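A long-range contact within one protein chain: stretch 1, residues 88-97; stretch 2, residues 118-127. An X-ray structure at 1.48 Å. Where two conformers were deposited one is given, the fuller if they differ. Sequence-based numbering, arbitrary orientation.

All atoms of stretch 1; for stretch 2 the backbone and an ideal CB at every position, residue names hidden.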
# COMPACT_ATOMS: atom_id res chain seq x y z
N MSE A 88 7.15 -14.81 24.84
CA MSE A 88 8.15 -14.31 23.88
C MSE A 88 8.26 -12.82 23.87
O MSE A 88 9.34 -12.26 23.66
CB MSE A 88 7.80 -14.79 22.47
CG MSE A 88 7.88 -16.31 22.34
SE MSE A 88 7.35 -16.85 20.52
CE MSE A 88 7.39 -18.74 20.81
N THR A 89 7.14 -12.15 24.10
CA THR A 89 7.08 -10.70 24.18
C THR A 89 7.80 -10.22 25.45
O THR A 89 8.58 -9.28 25.37
CB THR A 89 5.62 -10.20 24.15
OG1 THR A 89 4.96 -10.70 22.98
CG2 THR A 89 5.58 -8.70 24.14
N ALA A 90 7.54 -10.87 26.59
CA ALA A 90 8.23 -10.51 27.84
C ALA A 90 9.74 -10.69 27.71
O ALA A 90 10.55 -9.84 28.14
CB ALA A 90 7.70 -11.38 28.99
N ASP A 91 10.14 -11.79 27.06
CA ASP A 91 11.56 -12.06 26.84
C ASP A 91 12.20 -11.01 25.94
O ASP A 91 13.29 -10.47 26.21
CB ASP A 91 11.79 -13.46 26.28
CG ASP A 91 11.37 -14.59 27.25
OD1 ASP A 91 11.30 -14.31 28.51
OD2 ASP A 91 11.16 -15.74 26.79
N ALA A 92 11.52 -10.67 24.85
CA ALA A 92 12.04 -9.64 24.00
C ALA A 92 12.22 -8.31 24.72
O ALA A 92 13.18 -7.60 24.52
CB ALA A 92 11.16 -9.44 22.75
N LEU A 93 11.26 -7.96 25.55
CA LEU A 93 11.33 -6.73 26.30
C LEU A 93 12.51 -6.71 27.28
O LEU A 93 13.16 -5.68 27.41
CB LEU A 93 10.02 -6.50 27.04
CG LEU A 93 8.87 -5.95 26.20
CD1 LEU A 93 7.54 -6.10 26.95
CD2 LEU A 93 9.13 -4.52 25.80
N GLU A 94 12.81 -7.85 27.91
CA GLU A 94 13.97 -7.87 28.84
C GLU A 94 15.25 -7.62 28.04
O GLU A 94 16.15 -6.91 28.47
CB GLU A 94 14.01 -9.15 29.70
CG GLU A 94 14.52 -10.44 29.05
CD GLU A 94 14.68 -11.63 29.99
OE1 GLU A 94 14.37 -11.51 31.20
OE2 GLU A 94 15.10 -12.71 29.49
N PHE A 95 15.33 -8.18 26.83
CA PHE A 95 16.47 -7.98 25.95
C PHE A 95 16.61 -6.54 25.53
O PHE A 95 17.70 -5.97 25.62
CB PHE A 95 16.34 -8.92 24.72
CG PHE A 95 17.19 -8.51 23.56
CD1 PHE A 95 18.57 -8.59 23.59
CD2 PHE A 95 16.58 -8.00 22.40
CE1 PHE A 95 19.32 -8.17 22.52
CE2 PHE A 95 17.33 -7.58 21.34
CZ PHE A 95 18.71 -7.65 21.40
N ILE A 96 15.53 -5.94 25.03
CA ILE A 96 15.58 -4.60 24.47
C ILE A 96 15.93 -3.61 25.59
O ILE A 96 16.76 -2.71 25.41
CB ILE A 96 14.22 -4.25 23.85
CG1 ILE A 96 13.93 -5.16 22.65
CG2 ILE A 96 14.20 -2.79 23.46
CD1 ILE A 96 12.47 -5.13 22.23
N THR A 97 15.31 -3.82 26.75
CA THR A 97 15.58 -2.93 27.87
C THR A 97 17.03 -3.10 28.38
O THR A 97 17.65 -2.08 28.76
CB THR A 97 14.53 -3.06 28.97
OG1 THR A 97 14.41 -4.42 29.37
CG2 THR A 97 13.21 -2.54 28.49
N UNK A 118 1.13 -7.86 20.47
CA UNK A 118 1.03 -8.08 21.90
C UNK A 118 1.87 -7.03 22.65
O UNK A 118 1.43 -6.49 23.68
CB UNK A 118 1.48 -9.50 22.26
N UNK A 119 3.06 -6.72 22.15
CA UNK A 119 3.93 -5.73 22.79
C UNK A 119 3.29 -4.37 22.80
O UNK A 119 3.40 -3.62 23.79
CB UNK A 119 5.28 -5.66 22.08
N UNK A 120 2.62 -4.00 21.72
CA UNK A 120 1.96 -2.72 21.67
C UNK A 120 0.81 -2.65 22.68
O UNK A 120 0.49 -1.55 23.20
CB UNK A 120 1.45 -2.45 20.25
N UNK A 121 0.20 -3.79 22.95
CA UNK A 121 -0.84 -3.89 23.96
C UNK A 121 -0.31 -3.71 25.38
O UNK A 121 -0.86 -2.90 26.17
CB UNK A 121 -1.54 -5.24 23.84
N UNK A 122 0.79 -4.41 25.70
CA UNK A 122 1.29 -4.40 27.07
C UNK A 122 2.23 -3.25 27.40
O UNK A 122 2.36 -2.87 28.60
CB UNK A 122 2.01 -5.72 27.35
N UNK A 123 2.97 -2.76 26.40
CA UNK A 123 3.93 -1.72 26.57
C UNK A 123 3.80 -0.62 25.52
O UNK A 123 4.77 -0.30 24.83
CB UNK A 123 5.34 -2.32 26.54
N UNK A 124 2.60 -0.03 25.43
CA UNK A 124 2.36 0.95 24.37
C UNK A 124 3.33 2.11 24.33
O UNK A 124 3.69 2.58 23.26
CB UNK A 124 0.94 1.51 24.51
N UNK A 125 3.77 2.60 25.50
CA UNK A 125 4.58 3.78 25.54
C UNK A 125 6.04 3.57 25.13
O UNK A 125 6.77 4.55 24.92
CB UNK A 125 4.53 4.36 26.95
N UNK A 126 6.46 2.30 24.98
CA UNK A 126 7.81 2.03 24.51
C UNK A 126 7.92 1.95 22.98
O UNK A 126 9.01 1.99 22.45
CB UNK A 126 8.31 0.72 25.13
N UNK A 127 6.77 1.87 22.29
CA UNK A 127 6.73 1.71 20.83
C UNK A 127 6.20 3.00 20.19
O UNK A 127 5.20 3.57 20.65
CB UNK A 127 5.86 0.52 20.44

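Stretch 1 is a continuous helix that offers Thr89, Ala92, Leu93, Ile96 and, at its far end, Thr97 to its partner, a surface mostly of methyl groups and other aliphatic carbon.

Position 118 is helical, and its CA-to-CB bond points toward stretch 1, with the ideal CB 3.7 Å from Thr89 OG1. The neighbour is a hydroxyl beside a methyl, so a polar, flat or aliphatic chain could lie against it. The residue is Tyr118, at chi1 t; its ring supplies a broad carbon surface, with CD2 3.6 Å from Thr89 OG1, and no hydrogen bond joins the two residues.

Position 119 lies where the backbones come closest, its CA 6.0 Å from the CA of Thr89. The CB points sideways and already touches Thr89 CG2 at 3.7 Å; a long apolar chain could run on along the helix, and leucine would be a shorter alternative. Selenomethionine, Met119, is found. With chi1 and chi2 both t, it extends into the hollow among Thr89, Ala92, Leu93 and Ile96, a knob in a hole. Its SE packs 3.9 Å from Leu93 CD2, and chi3 m leaves CE 3.8 Å from Ala92 CB and 4.3 Å from Ile96 CD1.

Position 120 points away and 121 is out of reach, so stretch 1 dictates neither; they are Ala120 and His121.

Position 122 points toward stretch 1, but its ideal CB has nothing of it within 5.5 Å. A medium or long apolar chain such as leucine, isoleucine or methionine could bridge the gap. Ile122 does so: its CD1 reaches 3.9 Å from Leu93 CD1 and 4.0 Å from Thr89 CG2.

At 123 the backbone leaves helical geometry (phi/psi -132/57), and the CB faces Leu93, 4.4 Å from its CD1. A chain with an aliphatic base would suit, whether its end is polar or not. Gln123 packs its CG 3.8 Å from Leu93 CD1, and its amide makes no hydrogen bond to stretch 1.

Positions 124 and 125 are out of reach. The phi of -56° at 124 allows proline, among many others, and Pro124 is followed by Asp125.

Position 126 again points toward stretch 1, its ideal CB 5.3 Å from Leu93 CD2, with Thr97 CG2 farther along. Leucine or isoleucine could meet Leu93, while a longer chain such as methionine could also reach Thr97. Selenomethionine, Met126, does both: SE lies 4.0 Å from Leu93 CD2 and CE 3.7 Å from Thr97 CG2. The hydroxyl of Thr97 is engaged within its own helix, OG1 donating to Leu93 O at 2.6 Å.

Position 127 adopts extended angles and its CB points sideways, leaving the choice open; the nearest approach of Ile127 is CD1 to Leu93 CD2, 6.6 Å.

Stretch 2 (118-127) YMAHIQPDMI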
# COMPACT_ATOMS: atom_id res chain seq x y z
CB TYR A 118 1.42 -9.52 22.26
CG TYR A 118 0.98 -9.88 23.65
CD1 TYR A 118 -0.35 -10.13 23.91
CD2 TYR A 118 1.85 -9.90 24.71
CE1 TYR A 118 -0.81 -10.39 25.19
CE2 TYR A 118 1.39 -10.16 26.01
CZ TYR A 118 0.09 -10.42 26.24
OH TYR A 118 -0.36 -10.69 27.53
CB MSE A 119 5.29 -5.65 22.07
CG MSE A 119 6.35 -4.95 22.93
SE MSE A 119 8.08 -4.89 22.07
CE MSE A 119 8.52 -6.73 22.38
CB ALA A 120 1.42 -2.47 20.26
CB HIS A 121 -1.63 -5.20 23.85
CG HIS A 121 -2.59 -5.40 24.97
ND1 HIS A 121 -3.60 -4.52 25.24
CD2 HIS A 121 -2.65 -6.37 25.92
CE1 HIS A 121 -4.26 -4.93 26.32
NE2 HIS A 121 -3.70 -6.05 26.74
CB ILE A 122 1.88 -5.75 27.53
CG1 ILE A 122 3.15 -6.14 26.79
CG2 ILE A 122 0.80 -6.83 27.49
CD1 ILE A 122 3.89 -7.30 27.44
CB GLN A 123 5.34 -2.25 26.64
CG GLN A 123 5.70 -2.93 27.95
CD GLN A 123 5.83 -1.97 29.12
OE1 GLN A 123 5.98 -0.76 29.00
NE2 GLN A 123 5.80 -2.53 30.27
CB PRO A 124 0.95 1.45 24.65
CG PRO A 124 0.72 1.15 26.09
CD PRO A 124 1.43 -0.15 26.32
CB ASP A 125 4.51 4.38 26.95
CG ASP A 125 3.11 4.88 27.31
OD1 ASP A 125 2.25 5.06 26.42
OD2 ASP A 125 2.88 5.13 28.52
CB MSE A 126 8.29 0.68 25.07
CG MSE A 126 8.45 0.86 26.59
SE MSE A 126 9.09 -0.82 27.44
CE MSE A 126 10.77 -0.31 26.88
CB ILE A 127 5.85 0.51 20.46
CG1 ILE A 127 6.54 -0.79 20.90
CG2 ILE A 127 5.60 0.47 18.95
CD1 ILE A 127 5.69 -2.02 20.78
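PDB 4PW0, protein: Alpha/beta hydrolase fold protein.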